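Local coordinates for group 3 allergen SMIPP-S YvT004A06 (Sarcoptes scabiei type hominis, PDB 3H7T), which is an inactivated paralogue of the trypsin-like serine proteases, keeping their two-barrel fold but probably lacking the peptidase activity assigned to the family, at residues E154-I159 with P211-R216; T179-G184 with A200-S205. One frame throughout, in Å; residues are numbered along the deposited sequence.

Contact 1 (E154-I159 with P211-R216); sequences EQYKQI and PSVFLR
The phenol ring of Tyr-156 meets the carbonyl oxygen of Pro-211 at its edge, in the plane of the ring, while CG2 of Val-213 comes obliquely at the same hydroxyl end. The other flat group, the amide of Gln-155, rests against the pyrrolidine ring of Pro-211. This is where helix 149-157, the intermediate helix of the chymotrypsin fold, packs against the C-terminal barrel at the start of strand 212-216. The one hydrogen bond of the contact is short: Tyr-156 OH gives its proton to Pro-211 O at 2.6 Å, and the hydroxyl approaches nearly head-on from beyond the carbonyl, the C=O...OH angle being 174°. A buried phenol hydroxyl is thereby satisfied by main chain, and the bond ties the ring to the strand entrance. Alongside, the Tyr-156 and Pro-211 side chains run past one another in opposite senses, CE1 of the tyrosine lying 4.2 Å from CD of the proline. Pro-211 also packs on Cys-171, half of the disulfide with Cys-152, and Tyr-156 on Met-206. Glu-153, seen to bind zinc in this protein though no zinc sits on it in this chain, has its side chain about 6 Å from that of Tyr-156. In Gln-155, chi2 of -178° sets CD anti to CA, and the amide ends beside the CG-CD edge of Pro-211; OE1 sits 3.3 Å from Pro-211 CD, and NE2 is 3.9 Å from Pro-211 CG. On Val-213, CG2 stands anti to the carbonyl carbon and closes to 3.3 Å from Tyr-156 OH.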
loop_
_atom_site.group_PDB
_atom_site.type_symbol
_atom_site.label_atom_id
_atom_site.label_comp_id
_atom_site.label_asym_id
_atom_site.label_seq_id
_atom_site.Cartn_x
_atom_site.Cartn_y
_atom_site.Cartn_z
ATOM N N GLU A 154 11.832 -2.268 18.838
ATOM C CA GLU A 154 11.961 -1.950 20.265
ATOM C C GLU A 154 10.776 -1.120 20.759
ATOM O O GLU A 154 10.217 -1.426 21.819
ATOM C CB GLU A 154 13.284 -1.241 20.562
ATOM C CG GLU A 154 14.513 -2.133 20.413
ATOM C CD GLU A 154 15.823 -1.368 20.462
ATOM O OE1 GLU A 154 16.879 -1.992 20.216
ATOM O OE2 GLU A 154 15.805 -0.147 20.742
ATOM N N GLN A 155 10.383 -0.102 19.980
ATOM C CA GLN A 155 9.195 0.720 20.268
ATOM C C GLN A 155 7.899 -0.097 20.321
ATOM O O GLN A 155 7.087 0.075 21.232
ATOM C CB GLN A 155 9.007 1.821 19.212
ATOM C CG GLN A 155 10.118 2.854 19.077
ATOM C CD GLN A 155 9.770 3.905 18.035
ATOM O OE1 GLN A 155 8.675 4.474 18.054
ATOM N NE2 GLN A 155 10.691 4.155 17.110
ATOM N N TYR A 156 7.689 -0.947 19.314
ATOM C CA TYR A 156 6.518 -1.827 19.268
ATOM C C TYR A 156 6.519 -2.840 20.417
ATOM O O TYR A 156 5.456 -3.202 20.943
ATOM C CB TYR A 156 6.439 -2.551 17.918
ATOM C CG TYR A 156 5.691 -1.789 16.839
ATOM C CD1 TYR A 156 6.188 -0.581 16.323
ATOM C CD2 TYR A 156 4.486 -2.280 16.325
ATOM C CE1 TYR A 156 5.491 0.122 15.336
ATOM C CE2 TYR A 156 3.783 -1.584 15.333
ATOM C CZ TYR A 156 4.291 -0.388 14.845
ATOM O OH TYR A 156 3.598 0.295 13.869
ATOM N N LYS A 157 7.715 -3.289 20.803
ATOM C CA LYS A 157 7.874 -4.235 21.910
ATOM C C LYS A 157 7.339 -3.680 23.236
ATOM O O LYS A 157 6.902 -4.455 24.090
ATOM C CB LYS A 157 9.343 -4.647 22.067
ATOM C CG LYS A 157 9.567 -5.866 22.952
ATOM C CD LYS A 157 11.053 -6.202 23.066
ATOM N N GLN A 158 7.380 -2.350 23.392
ATOM C CA GLN A 158 6.875 -1.657 24.586
ATOM C C GLN A 158 5.417 -1.989 24.900
ATOM O O GLN A 158 5.016 -2.020 26.066
ATOM C CB GLN A 158 6.994 -0.136 24.421
ATOM C CG GLN A 158 8.380 0.451 24.621
ATOM C CD GLN A 158 8.418 1.945 24.328
ATOM O OE1 GLN A 158 9.226 2.411 23.526
ATOM N NE2 GLN A 158 7.533 2.705 24.976
ATOM N N ILE A 159 4.623 -2.212 23.856
ATOM C CA ILE A 159 3.219 -2.574 24.023
ATOM C C ILE A 159 2.979 -3.997 23.518
ATOM O O ILE A 159 1.873 -4.346 23.109
ATOM C CB ILE A 159 2.259 -1.545 23.365
ATOM C CG1 ILE A 159 2.485 -1.449 21.851
ATOM C CG2 ILE A 159 2.408 -0.174 24.027
ATOM C CD1 ILE A 159 1.301 -0.877 21.102
ATOM N N PRO A 211 5.772 4.409 14.608
ATOM C CA PRO A 211 5.938 4.492 13.158
ATOM C C PRO A 211 4.937 3.595 12.440
ATOM O O PRO A 211 4.546 2.555 12.971
ATOM C CB PRO A 211 7.355 3.948 12.934
ATOM C CG PRO A 211 8.061 4.177 14.202
ATOM C CD PRO A 211 7.023 4.010 15.285
ATOM N N SER A 212 4.541 3.982 11.238
ATOM C CA SER A 212 3.677 3.143 10.420
ATOM C C SER A 212 4.468 1.998 9.766
ATOM O O SER A 212 5.685 2.072 9.628
ATOM C CB SER A 212 2.961 3.984 9.354
ATOM O OG SER A 212 2.121 4.937 9.977
ATOM N N VAL A 213 3.758 0.959 9.339
ATOM C CA VAL A 213 4.402 -0.249 8.818
ATOM C C VAL A 213 4.112 -0.444 7.331
ATOM O O VAL A 213 2.964 -0.314 6.873
ATOM C CB VAL A 213 3.976 -1.488 9.666
ATOM C CG1 VAL A 213 4.467 -2.808 9.051
ATOM C CG2 VAL A 213 4.490 -1.329 11.097
ATOM N N PHE A 214 5.165 -0.778 6.587
ATOM C CA PHE A 214 5.102 -0.892 5.148
ATOM C C PHE A 214 5.729 -2.206 4.727
ATOM O O PHE A 214 6.857 -2.509 5.123
ATOM C CB PHE A 214 5.901 0.242 4.488
ATOM C CG PHE A 214 5.319 1.613 4.694
ATOM C CD1 PHE A 214 4.510 2.184 3.715
ATOM C CD2 PHE A 214 5.600 2.348 5.857
ATOM C CE1 PHE A 214 3.962 3.459 3.893
ATOM C CE2 PHE A 214 5.056 3.620 6.039
ATOM C CZ PHE A 214 4.230 4.170 5.054
ATOM N N LEU A 215 5.027 -2.968 3.894
ATOM C CA LEU A 215 5.631 -4.142 3.292
ATOM C C LEU A 215 6.892 -3.723 2.535
ATOM O O LEU A 215 6.878 -2.768 1.753
ATOM C CB LEU A 215 4.666 -4.851 2.345
ATOM C CG LEU A 215 5.221 -6.158 1.780
ATOM C CD1 LEU A 215 4.479 -7.334 2.397
ATOM C CD2 LEU A 215 5.123 -6.167 0.257
ATOM N N ARG A 216 7.985 -4.425 2.794
ATOM C CA ARG A 216 9.232 -4.186 2.067
ATOM C C ARG A 216 9.134 -4.944 0.751
ATOM O O ARG A 216 9.314 -6.169 0.714
ATOM C CB ARG A 216 10.435 -4.679 2.881
ATOM C CG ARG A 216 11.761 -4.011 2.488
ATOM C CD ARG A 216 12.904 -4.979 2.252
ATOM N NE ARG A 216 13.304 -5.727 3.428
ATOM C CZ ARG A 216 14.506 -6.273 3.617
ATOM N NH1 ARG A 216 14.731 -6.945 4.729
ATOM N NH2 ARG A 216 15.481 -6.151 2.722
#

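Contact 2 (T179-G184 with A200-S205); sequences TYIGYG and ASYISS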
loop_
_atom_site.group_PDB
_atom_site.type_symbol
_atom_site.label_atom_id
_atom_site.label_comp_id
_atom_site.label_asym_id
_atom_site.label_seq_id
_atom_site.Cartn_x
_atom_site.Cartn_y
_atom_site.Cartn_z
ATOM N N THR A 179 3.463 11.968 11.193
ATOM C CA THR A 179 2.931 11.540 9.905
ATOM C C THR A 179 2.588 10.053 10.036
ATOM O O THR A 179 3.413 9.278 10.502
ATOM C CB THR A 179 3.986 11.775 8.783
ATOM O OG1 THR A 179 4.287 13.175 8.706
ATOM C CG2 THR A 179 3.476 11.345 7.448
ATOM N N TYR A 180 1.368 9.666 9.656
ATOM C CA TYR A 180 0.888 8.298 9.897
ATOM C C TYR A 180 -0.015 7.779 8.783
ATOM O O TYR A 180 -0.722 8.548 8.125
ATOM C CB TYR A 180 0.105 8.219 11.217
ATOM C CG TYR A 180 0.818 8.770 12.438
ATOM C CD1 TYR A 180 1.594 7.940 13.245
ATOM C CD2 TYR A 180 0.683 10.117 12.807
ATOM C CE1 TYR A 180 2.238 8.433 14.372
ATOM C CE2 TYR A 180 1.330 10.625 13.931
ATOM C CZ TYR A 180 2.112 9.771 14.707
ATOM O OH TYR A 180 2.756 10.252 15.829
ATOM N N ILE A 181 0.007 6.462 8.596
ATOM C CA ILE A 181 -0.971 5.772 7.761
ATOM C C ILE A 181 -2.324 5.825 8.487
ATOM O O ILE A 181 -2.406 5.499 9.670
ATOM C CB ILE A 181 -0.498 4.317 7.489
ATOM C CG1 ILE A 181 0.699 4.328 6.526
ATOM C CG2 ILE A 181 -1.643 3.389 6.991
ATOM C CD1 ILE A 181 0.376 4.883 5.102
ATOM N N GLY A 182 -3.363 6.276 7.783
ATOM C CA GLY A 182 -4.715 6.330 8.337
ATOM C C GLY A 182 -5.557 5.138 7.919
ATOM O O GLY A 182 -5.132 4.331 7.094
ATOM N N TYR A 183 -6.750 5.022 8.499
ATOM C CA TYR A 183 -7.706 3.973 8.125
ATOM C C TYR A 183 -8.094 4.202 6.675
ATOM O O TYR A 183 -8.439 5.315 6.304
ATOM C CB TYR A 183 -8.946 4.010 9.030
ATOM C CG TYR A 183 -9.972 2.927 8.749
ATOM C CD1 TYR A 183 -9.828 1.648 9.287
ATOM C CD2 TYR A 183 -11.098 3.188 7.959
ATOM C CE1 TYR A 183 -10.770 0.651 9.042
ATOM C CE2 TYR A 183 -12.058 2.190 7.709
ATOM C CZ TYR A 183 -11.879 0.927 8.256
ATOM O OH TYR A 183 -12.794 -0.067 8.020
ATOM N N GLY A 184 -8.033 3.149 5.862
ATOM C CA GLY A 184 -8.181 3.288 4.415
ATOM C C GLY A 184 -6.881 3.404 3.619
ATOM O O GLY A 184 -6.895 3.356 2.384
ATOM N N ALA A 200 1.800 0.082 2.039
ATOM C CA ALA A 200 1.323 0.359 3.395
ATOM C C ALA A 200 0.502 -0.765 4.017
ATOM O O ALA A 200 -0.335 -1.390 3.358
ATOM C CB ALA A 200 0.535 1.683 3.443
ATOM N N SER A 201 0.776 -1.019 5.293
ATOM C CA SER A 201 -0.074 -1.824 6.140
ATOM C C SER A 201 -0.862 -0.904 7.047
ATOM O O SER A 201 -0.442 0.227 7.333
ATOM C CB SER A 201 0.754 -2.729 7.049
ATOM O OG SER A 201 1.054 -3.938 6.391
ATOM N N TYR A 202 -1.981 -1.416 7.530
ATOM C CA TYR A 202 -2.728 -0.745 8.586
ATOM C C TYR A 202 -2.990 -1.714 9.726
ATOM O O TYR A 202 -3.663 -2.715 9.546
ATOM C CB TYR A 202 -4.044 -0.182 8.049
ATOM C CG TYR A 202 -4.841 0.530 9.107
ATOM C CD1 TYR A 202 -4.523 1.838 9.484
ATOM C CD2 TYR A 202 -5.904 -0.106 9.746
ATOM C CE1 TYR A 202 -5.252 2.495 10.483
ATOM C CE2 TYR A 202 -6.647 0.545 10.729
ATOM C CZ TYR A 202 -6.316 1.838 11.091
ATOM O OH TYR A 202 -7.055 2.468 12.064
ATOM N N ILE A 203 -2.444 -1.422 10.896
ATOM C CA ILE A 203 -2.628 -2.295 12.051
ATOM C C ILE A 203 -3.688 -1.680 12.964
ATOM O O ILE A 203 -3.418 -0.740 13.713
ATOM C CB ILE A 203 -1.304 -2.541 12.809
ATOM C CG1 ILE A 203 -0.201 -2.982 11.829
ATOM C CG2 ILE A 203 -1.508 -3.574 13.918
ATOM C CD1 ILE A 203 1.217 -3.019 12.430
ATOM N N SER A 204 -4.900 -2.217 12.892
ATOM C CA SER A 204 -6.041 -1.623 13.589
ATOM C C SER A 204 -5.812 -1.468 15.100
ATOM O O SER A 204 -6.324 -0.537 15.702
ATOM C CB SER A 204 -7.324 -2.405 13.290
ATOM O OG SER A 204 -7.190 -3.765 13.652
ATOM N N SER A 205 -5.017 -2.351 15.702
ATOM C CA SER A 205 -4.778 -2.271 17.148
ATOM C C SER A 205 -3.777 -1.187 17.564
ATOM O O SER A 205 -3.677 -0.862 18.745
ATOM C CB SER A 205 -4.392 -3.635 17.737
ATOM O OG SER A 205 -3.104 -4.055 17.315
#
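Ile-181 and Tyr-202 mark the nearest approach of the two backbones, their CA atoms 6.8 Å apart, and the irregular segments 179-184 and 200-205 meet there through side chains and peptide edges without sheet pairing. Ile-181 uses both its branches. CD1 touches Ala-200 CB at 3.6 Å, and CG2 lies 3.4 Å from the carbonyl oxygen of Ser-201, with the edge of the Tyr-202 ring also beside it at CD1. In active trypsins the corresponding segments form the two walls of the S1 specificity pocket, one leading into the loop with the nucleophilic serine, the other following a barrel strand. Here the walls touch directly, consistent with a pocket narrowed or blocked in this inactivated paralogue. The Tyr-202 CG is anti to the backbone N (chi1 -180°), and the ring reaches across to the main chain of residues 182 and 183: CD1 is 3.5 Å from Gly-182 O, and CE1 is likewise 3.5 Å from Tyr-183 N. Tyr-183 CA stands over one face of this ring, shifted toward the rim, in a CH-pi contact 4.0 Å from the centroid. The Tyr-183 ring completes an offset edge-to-face pair, turning its edge to the Tyr-202 face with the planes at 81° and the centroids 5.6 Å apart. On the Tyr-183 side Pro-24 and Leu-133 add packing; the main chain of Tyr-202 is held from elsewhere, its O accepting from Gln-41 NE2, and Gly-182 N donates to Asp-185 OD2.

Strand 212-216 joins the two contacts, whose centres lie 11 Å apart. In contact 1 it takes the helix on Pro-211 and Val-213; toward contact 2 it presents Ser-212, whose OG lies 2.9 Å from Ile-181 N in a probable hydrogen bond. Val-213 serves both, with its side chain in contact 1 and its O 2.8 Å from Ser-201 N, probably hydrogen-bonded. Phe-214 packs CD1 3.7 Å from Ala-200 CA. By comparison with active trypsins, contact 2 corresponds to the S1 pocket walls. A bound zinc ion lies about 10 Å from the Tyr-156 side chain; the touching residues of contact 2 lie away from the zinc sites, although Tyr-180 hydrogen-bonds Glu-178 and packs on Glu-209, both zinc ligands.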